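Local coordinates for protein CopN (Chlamydia pneumoniae, PDB 4NRH) that probably acts as a type III secretion gatekeeper that, in complex with the chaperone Scc3, helps direct the secretion of translocator proteins, at residues D200-R205 with V227-S232. Residues are numbered along the deposited sequence; the frame is centred on the assembly and turned at random.
Sequences DYFESR and VKVAES
F202 lays its ring against one turn of the facing helix, where V229 and A230 receive it. The backbones of 200-205 and 227-232, which belong to helices 179-215 and 226-237, are nearest at F202 and A230, whose CA atoms lie 6.5 Å apart. With CG anti to its own carbonyl carbon (chi1 -68°), the phenylalanine side chain reaches across the gap and divides its ring between the two neighbours. V229 CG1 sits over one face, 4.0 Å from the centroid of the F202 ring and 19° off the ring normal, and makes a CH-pi contact. The methyl is displaced toward the rim, and the closest ring carbon to V229 CG1 is F202 CD1 at 3.8 Å. The valine branch placed anti to the backbone N (chi1 178°) is the one that reaches the ring. Across the ring from CD1, F202 CD2 meets A230 obliquely, approaching the backbone carbon CA of A230 to 3.5 Å and its methyl CB to 3.7 Å. Y201 CD2, from the preceding residue of the same helix, lies over the opposite face from V229, offset toward the rim. Y233 meets the F202 ring edge-to-face, while F269 of helix 259-272 and L254 of helix 244-255 pack on V229, tying the pair into the third helical domain of this SctW-family protein. All three touching residues are buried and the contact is wholly apolar, which implies that dispersion and the exclusion of water probably stabilise the pairing at this point, and that the fit depends on shape rather than on polar pairing.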
ATOM      1  N   ASP A 200      -7.361  -2.114  12.957  1.00 35.99           N
ATOM      2  CA  ASP A 200      -8.291  -3.225  12.793  1.00 41.00           C
ATOM      3  C   ASP A 200      -7.842  -4.430  13.611  1.00 43.30           C
ATOM      4  O   ASP A 200      -8.655  -5.094  14.257  1.00 46.28           O
ATOM      5  CB  ASP A 200      -8.420  -3.608  11.316  1.00 45.98           C
ATOM      6  CG  ASP A 200      -9.301  -4.826  11.102  1.00 61.70           C
ATOM      7  OD1 ASP A 200      -8.787  -5.961  11.201  1.00 66.57           O
ATOM      8  OD2 ASP A 200     -10.508  -4.649  10.834  1.00 66.77           O
ATOM      9  N   TYR A 201      -6.542  -4.706  13.577  1.00 35.53           N
ATOM     10  CA  TYR A 201      -5.979  -5.834  14.305  1.00 32.33           C
ATOM     11  C   TYR A 201      -6.132  -5.666  15.814  1.00 36.18           C
ATOM     12  O   TYR A 201      -6.623  -6.562  16.498  1.00 35.27           O
ATOM     13  CB  TYR A 201      -4.502  -6.016  13.948  1.00 34.55           C
ATOM     14  CG  TYR A 201      -3.827  -7.147  14.690  1.00 41.25           C
ATOM     15  CD1 TYR A 201      -4.144  -8.470  14.411  1.00 41.10           C
ATOM     16  CD2 TYR A 201      -2.876  -6.894  15.671  1.00 40.25           C
ATOM     17  CE1 TYR A 201      -3.534  -9.508  15.086  1.00 37.06           C
ATOM     18  CE2 TYR A 201      -2.259  -7.927  16.350  1.00 50.01           C
ATOM     19  CZ  TYR A 201      -2.592  -9.233  16.053  1.00 42.80           C
ATOM     20  OH  TYR A 201      -1.986 -10.268  16.722  1.00 50.11           O
ATOM     21  N   PHE A 202      -5.729  -4.509  16.325  1.00 35.65           N
ATOM     22  CA  PHE A 202      -5.761  -4.260  17.763  1.00 38.71           C
ATOM     23  C   PHE A 202      -7.178  -4.115  18.313  1.00 44.02           C
ATOM     24  O   PHE A 202      -7.441  -4.502  19.449  1.00 45.16           O
ATOM     25  CB  PHE A 202      -4.933  -3.019  18.100  1.00 39.96           C
ATOM     26  CG  PHE A 202      -3.457  -3.206  17.886  1.00 44.07           C
ATOM     27  CD1 PHE A 202      -2.787  -4.256  18.492  1.00 42.57           C
ATOM     28  CD2 PHE A 202      -2.744  -2.341  17.077  1.00 37.75           C
ATOM     29  CE1 PHE A 202      -1.431  -4.437  18.297  1.00 36.06           C
ATOM     30  CE2 PHE A 202      -1.390  -2.516  16.878  1.00 34.63           C
ATOM     31  CZ  PHE A 202      -0.731  -3.565  17.489  1.00 34.39           C
ATOM     32  N   GLU A 203      -8.085  -3.558  17.514  1.00 43.19           N
ATOM     33  CA  GLU A 203      -9.475  -3.396  17.941  1.00 47.62           C
ATOM     34  C   GLU A 203     -10.096  -4.742  18.302  1.00 40.55           C
ATOM     35  O   GLU A 203     -10.916  -4.838  19.213  1.00 40.61           O
ATOM     36  CB  GLU A 203     -10.305  -2.712  16.852  1.00 50.30           C
ATOM     37  CG  GLU A 203     -11.770  -2.522  17.222  1.00 51.81           C
ATOM     38  CD  GLU A 203     -12.525  -1.678  16.215  1.00 56.12           C
ATOM     39  OE1 GLU A 203     -12.145  -1.685  15.026  1.00 55.45           O
ATOM     40  OE2 GLU A 203     -13.505  -1.013  16.613  1.00 53.62           O
ATOM     41  N   SER A 204      -9.701  -5.778  17.572  1.00 45.85           N
ATOM     42  CA  SER A 204     -10.179  -7.130  17.830  1.00 48.40           C
ATOM     43  C   SER A 204      -9.434  -7.803  18.984  1.00 52.13           C
ATOM     44  O   SER A 204     -10.051  -8.399  19.866  1.00 56.22           O
ATOM     45  CB  SER A 204     -10.055  -7.981  16.563  1.00 49.64           C
ATOM     46  OG  SER A 204     -10.026  -9.362  16.876  1.00 65.39           O
ATOM     47  N   ARG A 205      -8.108  -7.705  18.972  1.00 51.33           N
ATOM     48  CA  ARG A 205      -7.273  -8.479  19.890  1.00 43.40           C
ATOM     49  C   ARG A 205      -7.145  -7.884  21.296  1.00 41.67           C
ATOM     50  O   ARG A 205      -7.072  -8.625  22.275  1.00 39.76           O
ATOM     51  CB  ARG A 205      -5.874  -8.660  19.295  1.00 42.50           C
ATOM     52  CG  ARG A 205      -5.850  -9.223  17.881  1.00 53.84           C
ATOM     53  CD  ARG A 205      -6.542 -10.571  17.785  1.00 57.34           C
ATOM     54  NE  ARG A 205      -6.090 -11.499  18.816  1.00 72.58           N
ATOM     55  CZ  ARG A 205      -6.646 -12.685  19.045  1.00 78.10           C
ATOM     56  NH1 ARG A 205      -7.671 -13.091  18.308  1.00 82.17           N
ATOM     57  NH2 ARG A 205      -6.172 -13.466  20.006  1.00 66.50           N
ATOM     58  N   VAL A 227      -6.778   2.064  20.467  1.00 47.21           N
ATOM     59  CA  VAL A 227      -6.209   3.207  19.764  1.00 43.19           C
ATOM     60  C   VAL A 227      -4.847   3.558  20.355  1.00 50.78           C
ATOM     61  O   VAL A 227      -3.886   3.812  19.625  1.00 45.59           O
ATOM     62  CB  VAL A 227      -7.139   4.434  19.824  1.00 45.89           C
ATOM     63  CG1 VAL A 227      -6.475   5.639  19.175  1.00 45.42           C
ATOM     64  CG2 VAL A 227      -8.466   4.121  19.146  1.00 49.08           C
ATOM     65  N   LYS A 228      -4.772   3.566  21.683  1.00 52.04           N
ATOM     66  CA  LYS A 228      -3.521   3.822  22.390  1.00 51.05           C
ATOM     67  C   LYS A 228      -2.473   2.772  22.039  1.00 42.41           C
ATOM     68  O   LYS A 228      -1.310   3.097  21.800  1.00 41.29           O
ATOM     69  CB  LYS A 228      -3.754   3.848  23.902  1.00 54.67           C
ATOM     70  CG  LYS A 228      -4.246   5.183  24.438  1.00 73.54           C
ATOM     71  CD  LYS A 228      -3.203   6.271  24.244  1.00 84.26           C
ATOM     72  CE  LYS A 228      -3.601   7.552  24.960  1.00 86.91           C
ATOM     73  NZ  LYS A 228      -2.568   8.615  24.813  1.00 83.84           N
ATOM     74  N   VAL A 229      -2.895   1.511  22.019  1.00 39.22           N
ATOM     75  CA  VAL A 229      -2.005   0.402  21.693  1.00 43.86           C
ATOM     76  C   VAL A 229      -1.506   0.505  20.254  1.00 42.89           C
ATOM     77  O   VAL A 229      -0.328   0.268  19.976  1.00 41.26           O
ATOM     78  CB  VAL A 229      -2.706  -0.959  21.897  1.00 44.40           C
ATOM     79  CG1 VAL A 229      -1.781  -2.099  21.510  1.00 42.42           C
ATOM     80  CG2 VAL A 229      -3.166  -1.109  23.340  1.00 42.26           C
ATOM     81  N   ALA A 230      -2.407   0.865  19.343  1.00 36.98           N
ATOM     82  CA  ALA A 230      -2.059   1.020  17.934  1.00 43.75           C
ATOM     83  C   ALA A 230      -1.048   2.141  17.721  1.00 47.21           C
ATOM     84  O   ALA A 230      -0.139   2.019  16.901  1.00 43.09           O
ATOM     85  CB  ALA A 230      -3.312   1.278  17.107  1.00 41.61           C
ATOM     86  N   GLU A 231      -1.212   3.231  18.462  1.00 42.37           N
ATOM     87  CA  GLU A 231      -0.294   4.362  18.362  1.00 48.50           C
ATOM     88  C   GLU A 231       1.087   4.004  18.903  1.00 41.01           C
ATOM     89  O   GLU A 231       2.101   4.469  18.387  1.00 45.67           O
ATOM     90  CB  GLU A 231      -0.858   5.581  19.096  1.00 42.10           C
ATOM     91  CG  GLU A 231      -2.031   6.238  18.379  1.00 45.18           C
ATOM     92  CD  GLU A 231      -2.767   7.240  19.248  1.00 50.76           C
ATOM     93  OE1 GLU A 231      -2.540   7.248  20.476  1.00 51.51           O
ATOM     94  OE2 GLU A 231      -3.576   8.019  18.701  1.00 55.14           O
ATOM     95  N   SER A 232       1.120   3.180  19.947  1.00 41.78           N
ATOM     96  CA  SER A 232       2.384   2.715  20.512  1.00 43.79           C
ATOM     97  C   SER A 232       3.091   1.801  19.519  1.00 41.22           C
ATOM     98  O   SER A 232       4.302   1.897  19.325  1.00 44.32           O
ATOM     99  CB  SER A 232       2.153   1.984  21.837  1.00 42.45           C
ATOM    100  OG  SER A 232       1.828   2.892  22.875  1.00 65.96           O
TER